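Local atomic coordinates of electron transfer flavoprotein, beta subunit (Thermotoga maritima, PDB entry 7KOE), a protein that binds FAD and probably carries electrons as the beta subunit of the membrane-associated, electron-bifurcating Fix/EtfABCX complex. Residues L155-R161 against V173-R177; K169-I174 against I185-L189; L95-F100 against H223-L228; L53-S57 against A84-L89. All blocks are in the same frame, centred on the assembly; numbering follows the deposited sequence.

Contact 1. Residues L155-R161 against V173-R177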
loop_
_atom_site.group_PDB
_atom_site.type_symbol
_atom_site.label_atom_id
_atom_site.label_comp_id
_atom_site.label_asym_id
_atom_site.label_seq_id
_atom_site.Cartn_x
_atom_site.Cartn_y
_atom_site.Cartn_z
ATOM N N LEU A 155 -51.104 24.758 -10.763
ATOM C CA LEU A 155 -50.380 23.681 -10.103
ATOM C C LEU A 155 -51.367 22.796 -9.359
ATOM O O LEU A 155 -51.915 23.197 -8.328
ATOM C CB LEU A 155 -49.336 24.227 -9.138
ATOM C CG LEU A 155 -48.597 23.126 -8.385
ATOM C CD1 LEU A 155 -47.718 22.337 -9.328
ATOM C CD2 LEU A 155 -47.786 23.713 -7.270
ATOM N N GLY A 156 -51.601 21.600 -9.877
ATOM C CA GLY A 156 -52.269 20.595 -9.082
ATOM C C GLY A 156 -51.269 19.580 -8.588
ATOM O O GLY A 156 -50.886 18.675 -9.329
ATOM N N ALA A 157 -50.842 19.708 -7.343
ATOM C CA ALA A 157 -49.812 18.842 -6.802
ATOM C C ALA A 157 -50.435 17.748 -5.950
ATOM O O ALA A 157 -51.568 17.871 -5.488
ATOM C CB ALA A 157 -48.802 19.649 -5.987
ATOM N N TYR A 158 -49.668 16.665 -5.768
ATOM C CA TYR A 158 -50.043 15.493 -4.965
ATOM C C TYR A 158 -51.344 14.855 -5.450
ATOM O O TYR A 158 -52.264 14.603 -4.674
ATOM C CB TYR A 158 -50.125 15.838 -3.476
ATOM C CG TYR A 158 -48.970 16.668 -2.994
ATOM C CD1 TYR A 158 -47.745 16.087 -2.727
ATOM C CD2 TYR A 158 -49.104 18.033 -2.806
ATOM C CE1 TYR A 158 -46.682 16.841 -2.293
ATOM C CE2 TYR A 158 -48.046 18.796 -2.379
ATOM C CZ TYR A 158 -46.838 18.194 -2.118
ATOM O OH TYR A 158 -45.774 18.945 -1.682
ATOM N N VAL A 159 -51.404 14.579 -6.745
ATOM C CA VAL A 159 -52.614 14.048 -7.362
ATOM C C VAL A 159 -52.774 12.582 -6.992
ATOM O O VAL A 159 -51.853 11.779 -7.168
ATOM C CB VAL A 159 -52.561 14.228 -8.881
ATOM C CG1 VAL A 159 -53.854 13.793 -9.505
ATOM C CG2 VAL A 159 -52.272 15.655 -9.203
ATOM N N VAL A 160 -53.947 12.232 -6.466
ATOM C CA VAL A 160 -54.273 10.853 -6.151
ATOM C C VAL A 160 -55.306 10.270 -7.113
ATOM O O VAL A 160 -55.245 9.075 -7.421
ATOM C CB VAL A 160 -54.749 10.734 -4.688
ATOM C CG1 VAL A 160 -54.835 9.287 -4.236
ATOM C CG2 VAL A 160 -53.801 11.465 -3.791
ATOM N N ARG A 161 -56.232 11.077 -7.620
ATOM C CA ARG A 161 -57.205 10.590 -8.582
ATOM C C ARG A 161 -57.359 11.600 -9.705
ATOM O O ARG A 161 -57.028 12.777 -9.563
ATOM C CB ARG A 161 -58.562 10.322 -7.928
ATOM C CG ARG A 161 -58.767 8.890 -7.495
ATOM C CD ARG A 161 -60.200 8.659 -7.059
ATOM N NE ARG A 161 -60.542 9.453 -5.885
ATOM C CZ ARG A 161 -60.328 9.065 -4.634
ATOM N NH1 ARG A 161 -59.770 7.888 -4.389
ATOM N NH2 ARG A 161 -60.671 9.854 -3.625
ATOM N N VAL A 173 -60.582 17.773 -13.353
ATOM C CA VAL A 173 -60.772 17.600 -11.918
ATOM C C VAL A 173 -59.801 16.545 -11.413
ATOM O O VAL A 173 -59.841 15.385 -11.841
ATOM C CB VAL A 173 -62.224 17.237 -11.572
ATOM C CG1 VAL A 173 -62.327 16.766 -10.135
ATOM C CG2 VAL A 173 -63.097 18.450 -11.751
ATOM N N ILE A 174 -58.925 16.959 -10.507
ATOM C CA ILE A 174 -58.002 16.072 -9.828
ATOM C C ILE A 174 -58.475 15.922 -8.389
ATOM O O ILE A 174 -59.435 16.555 -7.964
ATOM C CB ILE A 174 -56.562 16.600 -9.882
ATOM C CG1 ILE A 174 -56.434 17.832 -8.990
ATOM C CG2 ILE A 174 -56.204 16.962 -11.297
ATOM C CD1 ILE A 174 -55.037 18.117 -8.535
ATOM N N VAL A 175 -57.805 15.050 -7.641
ATOM C CA VAL A 175 -58.020 14.916 -6.199
ATOM C C VAL A 175 -56.645 15.060 -5.552
ATOM O O VAL A 175 -55.885 14.095 -5.439
ATOM C CB VAL A 175 -58.689 13.592 -5.814
ATOM C CG1 VAL A 175 -58.886 13.509 -4.325
ATOM C CG2 VAL A 175 -60.033 13.461 -6.485
ATOM N N ARG A 176 -56.306 16.279 -5.149
ATOM C CA ARG A 176 -55.032 16.553 -4.504
ATOM C C ARG A 176 -55.069 16.086 -3.057
ATOM O O ARG A 176 -56.047 16.313 -2.346
ATOM C CB ARG A 176 -54.724 18.051 -4.573
ATOM C CG ARG A 176 -53.939 18.614 -3.390
ATOM C CD ARG A 176 -54.036 20.113 -3.290
ATOM N NE ARG A 176 -53.283 20.788 -4.336
ATOM C CZ ARG A 176 -53.348 22.093 -4.564
ATOM N NH1 ARG A 176 -54.134 22.856 -3.818
ATOM N NH2 ARG A 176 -52.631 22.638 -5.536
ATOM N N ARG A 177 -54.005 15.421 -2.621
ATOM C CA ARG A 177 -53.857 15.057 -1.220
ATOM C C ARG A 177 -53.196 16.193 -0.453
ATOM O O ARG A 177 -52.145 16.694 -0.861
ATOM C CB ARG A 177 -53.025 13.788 -1.073
ATOM C CG ARG A 177 -52.572 13.505 0.340
ATOM C CD ARG A 177 -51.602 12.360 0.370
ATOM N NE ARG A 177 -52.273 11.076 0.242
ATOM C CZ ARG A 177 -52.655 10.332 1.273
ATOM N NH1 ARG A 177 -52.437 10.754 2.508
ATOM N NH2 ARG A 177 -53.261 9.172 1.067
#

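Contact 2. Residues K169-I174 against I185-L189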
loop_
_atom_site.group_PDB
_atom_site.type_symbol
_atom_site.label_atom_id
_atom_site.label_comp_id
_atom_site.label_asym_id
_atom_site.label_seq_id
_atom_site.Cartn_x
_atom_site.Cartn_y
_atom_site.Cartn_z
ATOM N N LYS A 169 -63.467 21.476 -22.629
ATOM C CA LYS A 169 -63.480 22.692 -21.771
ATOM C C LYS A 169 -62.051 23.044 -21.336
ATOM O O LYS A 169 -61.887 24.070 -20.646
ATOM C CB LYS A 169 -64.383 22.471 -20.553
ATOM C CG LYS A 169 -65.264 21.231 -20.614
ATOM C CD LYS A 169 -66.568 21.381 -19.857
ATOM C CE LYS A 169 -66.373 21.554 -18.365
ATOM N NZ LYS A 169 -66.556 20.277 -17.635
ATOM N N LYS A 170 -61.069 22.226 -21.728
ATOM C CA LYS A 170 -59.644 22.461 -21.365
ATOM C C LYS A 170 -59.544 22.679 -19.851
ATOM O O LYS A 170 -58.876 23.640 -19.434
ATOM C CB LYS A 170 -59.071 23.650 -22.143
ATOM C CG LYS A 170 -57.685 23.434 -22.739
ATOM C CD LYS A 170 -57.352 21.976 -22.977
ATOM C CE LYS A 170 -57.966 21.425 -24.246
ATOM N NZ LYS A 170 -56.976 20.678 -25.057
ATOM N N GLU A 171 -60.198 21.814 -19.072
ATOM C CA GLU A 171 -60.181 21.906 -17.588
ATOM C C GLU A 171 -60.454 20.509 -17.026
ATOM O O GLU A 171 -61.386 19.853 -17.522
ATOM C CB GLU A 171 -61.220 22.917 -17.100
ATOM C CG GLU A 171 -62.653 22.480 -17.336
ATOM C CD GLU A 171 -63.676 23.589 -17.161
ATOM O OE1 GLU A 171 -63.277 24.698 -16.755
ATOM O OE2 GLU A 171 -64.868 23.342 -17.430
ATOM N N MET A 172 -59.673 20.079 -16.032
ATOM C CA MET A 172 -59.859 18.716 -15.470
ATOM C C MET A 172 -59.896 18.757 -13.939
ATOM O O MET A 172 -59.291 19.666 -13.348
ATOM C CB MET A 172 -58.744 17.777 -15.937
ATOM C CG MET A 172 -58.050 17.049 -14.808
ATOM S SD MET A 172 -56.330 16.677 -15.213
ATOM C CE MET A 172 -55.571 18.268 -14.895
ATOM N N VAL A 173 -60.582 17.773 -13.353
ATOM C CA VAL A 173 -60.772 17.600 -11.918
ATOM C C VAL A 173 -59.801 16.545 -11.413
ATOM O O VAL A 173 -59.841 15.385 -11.841
ATOM C CB VAL A 173 -62.224 17.237 -11.572
ATOM C CG1 VAL A 173 -62.327 16.766 -10.135
ATOM C CG2 VAL A 173 -63.097 18.450 -11.751
ATOM N N ILE A 174 -58.925 16.959 -10.507
ATOM C CA ILE A 174 -58.002 16.072 -9.828
ATOM C C ILE A 174 -58.475 15.922 -8.389
ATOM O O ILE A 174 -59.435 16.555 -7.964
ATOM C CB ILE A 174 -56.562 16.600 -9.882
ATOM C CG1 ILE A 174 -56.434 17.832 -8.990
ATOM C CG2 ILE A 174 -56.204 16.962 -11.297
ATOM C CD1 ILE A 174 -55.037 18.117 -8.535
ATOM N N ILE A 185 -60.368 19.359 -7.120
ATOM C CA ILE A 185 -59.949 20.669 -7.603
ATOM C C ILE A 185 -60.215 20.730 -9.098
ATOM O O ILE A 185 -59.713 19.890 -9.850
ATOM C CB ILE A 185 -58.462 20.933 -7.316
ATOM C CG1 ILE A 185 -58.216 21.176 -5.831
ATOM C CG2 ILE A 185 -57.964 22.117 -8.105
ATOM C CD1 ILE A 185 -56.763 21.336 -5.493
ATOM N N ARG A 186 -60.984 21.724 -9.535
ATOM C CA ARG A 186 -61.181 21.966 -10.964
ATOM C C ARG A 186 -59.981 22.743 -11.478
ATOM O O ARG A 186 -59.954 23.972 -11.453
ATOM C CB ARG A 186 -62.465 22.739 -11.229
ATOM C CG ARG A 186 -63.730 22.015 -10.857
ATOM C CD ARG A 186 -64.947 22.652 -11.501
ATOM N NE ARG A 186 -65.008 22.362 -12.930
ATOM C CZ ARG A 186 -65.608 21.296 -13.446
ATOM N NH1 ARG A 186 -65.614 21.110 -14.757
ATOM N NH2 ARG A 186 -66.202 20.415 -12.652
ATOM N N LEU A 187 -58.973 22.022 -11.953
ATOM C CA LEU A 187 -57.837 22.679 -12.577
ATOM C C LEU A 187 -58.215 23.205 -13.951
ATOM O O LEU A 187 -59.054 22.636 -14.648
ATOM C CB LEU A 187 -56.666 21.718 -12.706
ATOM C CG LEU A 187 -55.779 21.527 -11.485
ATOM C CD1 LEU A 187 -54.519 20.898 -11.955
ATOM C CD2 LEU A 187 -55.475 22.841 -10.816
ATOM N N LYS A 188 -57.581 24.300 -14.341
ATOM C CA LYS A 188 -57.794 24.909 -15.646
ATOM C C LYS A 188 -56.578 24.624 -16.511
ATOM O O LYS A 188 -55.467 25.049 -16.178
ATOM C CB LYS A 188 -58.029 26.413 -15.518
ATOM C CG LYS A 188 -58.250 27.121 -16.842
ATOM C CD LYS A 188 -59.561 26.705 -17.482
ATOM C CE LYS A 188 -59.736 27.351 -18.843
ATOM N NZ LYS A 188 -59.841 28.833 -18.743
ATOM N N LEU A 189 -56.785 23.898 -17.605
ATOM C CA LEU A 189 -55.692 23.621 -18.522
ATOM C C LEU A 189 -55.309 24.898 -19.270
ATOM O O LEU A 189 -56.186 25.670 -19.665
ATOM C CB LEU A 189 -56.075 22.524 -19.513
ATOM C CG LEU A 189 -56.358 21.131 -18.945
ATOM C CD1 LEU A 189 -56.349 20.104 -20.061
ATOM C CD2 LEU A 189 -55.366 20.749 -17.858
#

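Contact 3. Residues L95-F100 against H223-L228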
loop_
_atom_site.group_PDB
_atom_site.type_symbol
_atom_site.label_atom_id
_atom_site.label_comp_id
_atom_site.label_asym_id
_atom_site.label_seq_id
_atom_site.Cartn_x
_atom_site.Cartn_y
_atom_site.Cartn_z
ATOM N N LEU A 95 -32.039 16.697 -22.461
ATOM C CA LEU A 95 -31.286 17.924 -22.242
ATOM C C LEU A 95 -29.949 17.489 -21.659
ATOM O O LEU A 95 -29.750 17.499 -20.446
ATOM C CB LEU A 95 -32.027 18.875 -21.317
ATOM C CG LEU A 95 -33.514 19.075 -21.595
ATOM C CD1 LEU A 95 -34.122 19.914 -20.503
ATOM C CD2 LEU A 95 -33.726 19.721 -22.947
ATOM N N SER A 96 -29.030 17.101 -22.535
ATOM C CA SER A 96 -27.759 16.523 -22.124
ATOM C C SER A 96 -26.642 17.508 -22.415
ATOM O O SER A 96 -26.333 17.775 -23.582
ATOM C CB SER A 96 -27.492 15.197 -22.836
ATOM O OG SER A 96 -26.243 14.662 -22.431
ATOM N N ASP A 97 -26.041 18.026 -21.350
ATOM C CA ASP A 97 -24.927 18.959 -21.396
ATOM C C ASP A 97 -24.374 19.044 -19.984
ATOM O O ASP A 97 -25.131 19.010 -19.011
ATOM C CB ASP A 97 -25.362 20.340 -21.885
ATOM C CG ASP A 97 -24.219 21.146 -22.442
ATOM O OD1 ASP A 97 -23.073 20.652 -22.417
ATOM O OD2 ASP A 97 -24.463 22.279 -22.908
ATOM N N ARG A 98 -23.050 19.164 -19.871
ATOM C CA ARG A 98 -22.486 19.394 -18.546
ATOM C C ARG A 98 -22.443 20.873 -18.204
ATOM O O ARG A 98 -21.921 21.242 -17.148
ATOM C CB ARG A 98 -21.097 18.772 -18.423
ATOM C CG ARG A 98 -20.063 19.308 -19.379
ATOM C CD ARG A 98 -18.728 18.641 -19.108
ATOM N NE ARG A 98 -18.814 17.186 -19.220
ATOM C CZ ARG A 98 -18.665 16.506 -20.352
ATOM N NH1 ARG A 98 -18.761 15.183 -20.347
ATOM N NH2 ARG A 98 -18.422 17.146 -21.489
ATOM N N THR A 99 -22.996 21.719 -19.074
ATOM C CA THR A 99 -23.484 23.024 -18.665
ATOM C C THR A 99 -24.595 22.899 -17.630
ATOM O O THR A 99 -24.708 23.760 -16.753
ATOM C CB THR A 99 -23.978 23.785 -19.898
ATOM O OG1 THR A 99 -23.010 23.667 -20.947
ATOM C CG2 THR A 99 -24.193 25.248 -19.600
ATOM N N PHE A 100 -25.388 21.824 -17.688
ATOM C CA PHE A 100 -26.485 21.595 -16.760
ATOM C C PHE A 100 -26.087 20.766 -15.547
ATOM O O PHE A 100 -26.962 20.422 -14.748
ATOM C CB PHE A 100 -27.653 20.880 -17.459
ATOM C CG PHE A 100 -28.099 21.522 -18.743
ATOM C CD1 PHE A 100 -28.136 22.896 -18.890
ATOM C CD2 PHE A 100 -28.503 20.734 -19.805
ATOM C CE1 PHE A 100 -28.545 23.466 -20.075
ATOM C CE2 PHE A 100 -28.918 21.300 -20.988
ATOM C CZ PHE A 100 -28.940 22.665 -21.123
ATOM N N HIS A 223 -27.052 23.162 -24.453
ATOM C CA HIS A 223 -27.394 24.509 -24.018
ATOM C C HIS A 223 -27.384 25.511 -25.164
ATOM O O HIS A 223 -27.995 26.577 -25.041
ATOM C CB HIS A 223 -26.446 24.964 -22.906
ATOM C CG HIS A 223 -25.125 25.463 -23.399
ATOM N ND1 HIS A 223 -24.097 24.619 -23.756
ATOM C CD2 HIS A 223 -24.660 26.720 -23.582
ATOM C CE1 HIS A 223 -23.057 25.335 -24.143
ATOM N NE2 HIS A 223 -23.372 26.613 -24.047
ATOM N N LYS A 224 -26.710 25.198 -26.269
ATOM C CA LYS A 224 -26.812 26.022 -27.465
ATOM C C LYS A 224 -28.128 25.782 -28.193
ATOM O O LYS A 224 -28.664 26.701 -28.824
ATOM C CB LYS A 224 -25.616 25.745 -28.383
ATOM C CG LYS A 224 -25.567 26.569 -29.662
ATOM C CD LYS A 224 -25.374 28.046 -29.362
ATOM C CE LYS A 224 -25.216 28.851 -30.639
ATOM N NZ LYS A 224 -26.472 28.854 -31.438
ATOM N N ASP A 225 -28.676 24.568 -28.083
ATOM C CA ASP A 225 -29.922 24.234 -28.766
ATOM C C ASP A 225 -31.113 24.980 -28.182
ATOM O O ASP A 225 -32.050 25.314 -28.912
ATOM C CB ASP A 225 -30.167 22.729 -28.691
ATOM C CG ASP A 225 -29.150 21.934 -29.472
ATOM O OD1 ASP A 225 -29.173 22.002 -30.718
ATOM O OD2 ASP A 225 -28.323 21.244 -28.842
ATOM N N LEU A 226 -31.095 25.254 -26.881
ATOM C CA LEU A 226 -32.232 25.888 -26.231
ATOM C C LEU A 226 -32.179 27.406 -26.290
ATOM O O LEU A 226 -33.232 28.052 -26.331
ATOM C CB LEU A 226 -32.317 25.422 -24.777
ATOM C CG LEU A 226 -32.341 23.903 -24.636
ATOM C CD1 LEU A 226 -32.205 23.483 -23.192
ATOM C CD2 LEU A 226 -33.620 23.351 -25.229
ATOM N N GLY A 227 -30.985 27.990 -26.307
ATOM C CA GLY A 227 -30.844 29.430 -26.364
ATOM C C GLY A 227 -30.813 30.122 -25.023
ATOM O O GLY A 227 -30.921 31.352 -24.977
ATOM N N LEU A 228 -30.670 29.376 -23.936
ATOM C CA LEU A 228 -30.692 29.924 -22.591
ATOM C C LEU A 228 -29.354 30.568 -22.224
ATOM O O LEU A 228 -28.382 30.531 -22.982
ATOM C CB LEU A 228 -31.091 28.828 -21.605
ATOM C CG LEU A 228 -30.545 27.413 -21.844
ATOM C CD1 LEU A 228 -29.080 27.213 -21.484
ATOM C CD2 LEU A 228 -31.406 26.430 -21.070
#

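Contact 4. Residues L53-S57 against A84-L89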
loop_
_atom_site.group_PDB
_atom_site.type_symbol
_atom_site.label_atom_id
_atom_site.label_comp_id
_atom_site.label_asym_id
_atom_site.label_seq_id
_atom_site.Cartn_x
_atom_site.Cartn_y
_atom_site.Cartn_z
ATOM N N LEU A 53 -46.016 8.577 -16.157
ATOM C CA LEU A 53 -45.940 8.048 -17.512
ATOM C C LEU A 53 -47.120 7.147 -17.828
ATOM O O LEU A 53 -47.570 7.098 -18.976
ATOM C CB LEU A 53 -44.639 7.278 -17.708
ATOM C CG LEU A 53 -43.353 8.089 -17.695
ATOM C CD1 LEU A 53 -42.169 7.177 -17.510
ATOM C CD2 LEU A 53 -43.229 8.866 -18.961
ATOM N N GLU A 54 -47.623 6.417 -16.834
ATOM C CA GLU A 54 -48.768 5.548 -17.066
ATOM C C GLU A 54 -50.042 6.362 -17.239
ATOM O O GLU A 54 -50.900 6.012 -18.057
ATOM C CB GLU A 54 -48.887 4.539 -15.921
ATOM C CG GLU A 54 -50.253 3.904 -15.711
ATOM C CD GLU A 54 -50.704 3.036 -16.868
ATOM O OE1 GLU A 54 -49.843 2.488 -17.584
ATOM O OE2 GLU A 54 -51.929 2.894 -17.059
ATOM N N LEU A 55 -50.163 7.474 -16.505
ATOM C CA LEU A 55 -51.278 8.392 -16.715
ATOM C C LEU A 55 -51.204 9.040 -18.089
ATOM O O LEU A 55 -52.231 9.243 -18.746
ATOM C CB LEU A 55 -51.287 9.462 -15.627
ATOM C CG LEU A 55 -52.304 10.592 -15.771
ATOM C CD1 LEU A 55 -53.709 10.066 -15.575
ATOM C CD2 LEU A 55 -52.006 11.709 -14.799
ATOM N N ALA A 56 -49.993 9.347 -18.547
ATOM C CA ALA A 56 -49.818 9.935 -19.868
ATOM C C ALA A 56 -50.143 8.939 -20.971
ATOM O O ALA A 56 -50.664 9.321 -22.024
ATOM C CB ALA A 56 -48.393 10.438 -20.016
ATOM N N SER A 57 -49.839 7.661 -20.753
ATOM C CA SER A 57 -50.223 6.647 -21.723
ATOM C C SER A 57 -51.718 6.383 -21.683
ATOM O O SER A 57 -52.303 5.992 -22.697
ATOM C CB SER A 57 -49.449 5.359 -21.472
ATOM O OG SER A 57 -49.787 4.816 -20.211
ATOM N N ALA A 84 -39.277 5.285 -21.015
ATOM C CA ALA A 84 -40.533 6.016 -21.047
ATOM C C ALA A 84 -41.268 5.827 -22.363
ATOM O O ALA A 84 -42.494 5.954 -22.403
ATOM C CB ALA A 84 -40.271 7.498 -20.804
ATOM N N ILE A 85 -40.545 5.530 -23.444
ATOM C CA ILE A 85 -41.180 5.253 -24.726
ATOM C C ILE A 85 -41.823 3.871 -24.720
ATOM O O ILE A 85 -42.751 3.611 -25.496
ATOM C CB ILE A 85 -40.135 5.436 -25.846
ATOM C CG1 ILE A 85 -39.490 6.808 -25.726
ATOM C CG2 ILE A 85 -40.745 5.369 -27.228
ATOM C CD1 ILE A 85 -40.470 7.950 -25.835
ATOM N N ALA A 86 -41.393 2.990 -23.814
ATOM C CA ALA A 86 -42.019 1.682 -23.658
ATOM C C ALA A 86 -43.457 1.773 -23.165
ATOM O O ALA A 86 -44.227 0.832 -23.367
ATOM C CB ALA A 86 -41.201 0.821 -22.700
ATOM N N PHE A 87 -43.841 2.887 -22.541
ATOM C CA PHE A 87 -45.223 3.113 -22.147
ATOM C C PHE A 87 -46.137 3.401 -23.329
ATOM O O PHE A 87 -47.358 3.369 -23.162
ATOM C CB PHE A 87 -45.298 4.274 -21.162
ATOM C CG PHE A 87 -44.939 3.903 -19.763
ATOM C CD1 PHE A 87 -45.904 3.446 -18.890
ATOM C CD2 PHE A 87 -43.638 4.015 -19.320
ATOM C CE1 PHE A 87 -45.576 3.105 -17.597
ATOM C CE2 PHE A 87 -43.304 3.675 -18.029
ATOM C CZ PHE A 87 -44.276 3.221 -17.167
ATOM N N GLY A 88 -45.591 3.678 -24.499
ATOM C CA GLY A 88 -46.373 4.011 -25.660
ATOM C C GLY A 88 -46.311 5.459 -26.064
ATOM O O GLY A 88 -47.146 5.892 -26.864
ATOM N N LEU A 89 -45.349 6.212 -25.553
ATOM C CA LEU A 89 -45.290 7.648 -25.743
ATOM C C LEU A 89 -44.745 7.979 -27.128
ATOM O O LEU A 89 -44.147 7.139 -27.802
ATOM C CB LEU A 89 -44.416 8.280 -24.665
ATOM C CG LEU A 89 -45.083 8.763 -23.378
ATOM C CD1 LEU A 89 -45.794 7.677 -22.598
ATOM C CD2 LEU A 89 -44.039 9.408 -22.520
#

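Contact 1. Residues L155-R161 against V173-R177
The backbone forms an antiparallel pairing between residues 159-161 and strand 173-177. The short axes come within 4.6 Å at 124°. The two strands belong to a beta hairpin within the main sheet of this ETF beta subunit, with strand 154-162 also paired to strand 191-195. The chain turns a corner at Tyr158, so residues 155-157 run off at 57° to strand 173-177 and their axis lies 7.1 Å away. Tyr158 has a positive phi of 57°, which fits this corner. Val159 faces Arg176 in a non-hydrogen-bonded pair. Arg177 N donates to Tyr158 O at 2.8 Å, and Val160 N donates to Val175 O at 2.9 Å. A more bent bond runs from Val175 N to Arg161 O at 3.1 Å.

The side chains are mostly buried. Val159 CG2 meets Ile174 CD1 at 3.8 Å. Ile174 CD1 also lies 3.8 Å from Gly156 CA; a beta carbon on Gly156 would clash with this methyl. Val160 CG2 packs on Arg177 CB at 3.7 Å. Leu193 of strand 191-195 covers both Val159 and Ile174.

Arg176 lies beside the corner, and its strongest polar partner is Glu107 of the neighbouring electron transfer flavoprotein chain, a salt bridge. The contact therefore reaches the subunit interface. Arg176 NH2 also lies 2.9 Å from Leu155 O, and Arg176 CG lies 3.3 Å from Ala157 O.

Contact 2. Residues K169-I174 against I185-L189
Met172, Ile174, Leu187 and Leu189 make the apolar centre of this antiparallel beta hairpin, built from strands 171-177 and 181-188. Met172 CE reaches Leu187 CD1 at 4.1 Å and Leu189 CD2 at 3.9 Å. Ile174 CG2 lies 4.3 Å from Leu187 CD1, and Ile174 CG1 lies 4.1 Å from Ile185 CB. Leu193 of strand 191-195 packs on Met172, Ile174 and Leu187, so this face of the hairpin looks into the fold.

The backbone holds the strands in register, with Met172 opposite Leu187 and Ile174 opposite Ile185 in hydrogen-bonded pairs. Ile174 N to Ile185 O and Ile185 N to Ile174 O are both 3.1 Å. Met172 N donates to Leu187 O at 3.0 Å; the return bond from Leu187 N to Met172 O is 2.8 Å but weak. Beyond the strands, Leu189 N donates to Lys170 O at 2.8 Å. Ile185 and Arg186 also pair with a strand of the neighbouring electron transfer flavoprotein chain, so the sheet continues across the interface.

Glu171, Val173, Arg186 and Lys188 share the other face. Lys169, Glu171 and Arg186 form a salt-bridge network there. Lys169 also bridges to Asp166, and Arg186 to Glu164. Glu171 OE2, whose modelled place is less sure, lies 3.6 Å from Arg186 NH1. Val173 CG2 sits over one face of the Arg186 guanidinium, 3.7 Å from Arg186 CG.

Contact 3. Residues L95-F100 against H223-L228
A His-carboxylate hydrogen bond joins the loop after strand 91-95 to the short helix 223-226. His223 ND1 donates to Asp97 OD2 at 2.5 Å. The backbone atom His223 N donates to the same Asp97 OD2 at 3.1 Å. One carboxylate oxygen thus binds both the ring and the first turn of the helix. Thr99 OG1 adds a weak hydrogen bond to Asp97 OD2 at 2.8 Å. Thr99 also covers the imidazole: its CG2 lies 4.2 Å from the centroid of the His223 ring, 23° off the normal, a CH-pi contact. Phe100 N to Asp97 O, at 3.1 Å, makes the loop turn back on itself.

The loop lies at the C-terminal end of strand 91-95, a parallel strand of the nucleotide-binding fold that ETF shares with the HUP clan. This places it near the cofactor. The side chain of Leu95 is about 6 Å from the bound FAD and touches Met72, a residue of the FAD site.

Apolar packing lies beside the polar pair. Phe100 CZ lies 3.8 Å from His223 CA and 4.0 Å from Leu226 CD1. Leu95 CD2 reaches the same Leu226 CD1 at 4.1 Å. Past the helix the chain turns at Gly227, which has a phi of 89°. Leu228 CD1 then meets the edge of the Phe100 ring, 4.0 Å from Phe100 CE1.

Contact 4. Residues L53-S57 against A84-L89
Apolar packing makes most of this contact between helix 47-63 and the end of helix 78-85 with the turn that follows. Leu53 is its centre. Leu53 CD2 lies 3.7 Å from Ala84 CB and also 3.7 Å from Leu89 CD2. Leu53 CD1 lies 3.7 Å from Phe87 CE2.

The aromatic contact involves the same leucine. Leu53 CB sits over one face of the Phe87 ring, 3.8 Å from its centroid and 11° off the normal. This is a CH-pi contact. Glu54 CB approaches the ring as well, 4.0 Å from Phe87 CE1.

No hydrogen bond crosses between the segments. Ser57 OG donates to Glu54 O at 2.7 Å, one turn back in its own helix. Ser57 CB lies 3.3 Å from Phe87 O. Glu54 forms a salt bridge with Arg203. In the other segment, Gly88 N donates to Ile85 O at 3.0 Å and closes a type I beta turn. Gly88, with a phi of 108°, is the first residue after the helix to leave helical backbone angles.

The two helices lie against the parallel sheet of the FAD-binding fold. Val16 and Ile18 of strand 13-22 touch Leu53, and Ile18 also touches Ala84. Val67 and Val69 of strand 66-72 touch Leu89, while helix 207-214 packs on Ile85 and Ala86.

In the fold
From the N terminus, contact 4 closes first. It joins helix 47-63 to the end of helix 78-85 across the intervening strand 66-72. Contact 3 opens next, at residues 95-100, and closes only at 223-228, tying the loop after strand 91-95 to the short helix 223-226. Its long loop encloses contacts 1 and 2. Contact 1 pairs strands 154-162 and 171-177; contact 2 continues from the second of these to strand 181-188. They share Val173 and Ile174, and Arg176 NH1 touches Ile185 CD1 at 3.5 Å. Together they form the hairpin region beside the neighbouring subunit. Contact 4 lies nearer the hairpins, its centre about 19 Å from that of contact 1 and 25 Å from that of contact 3.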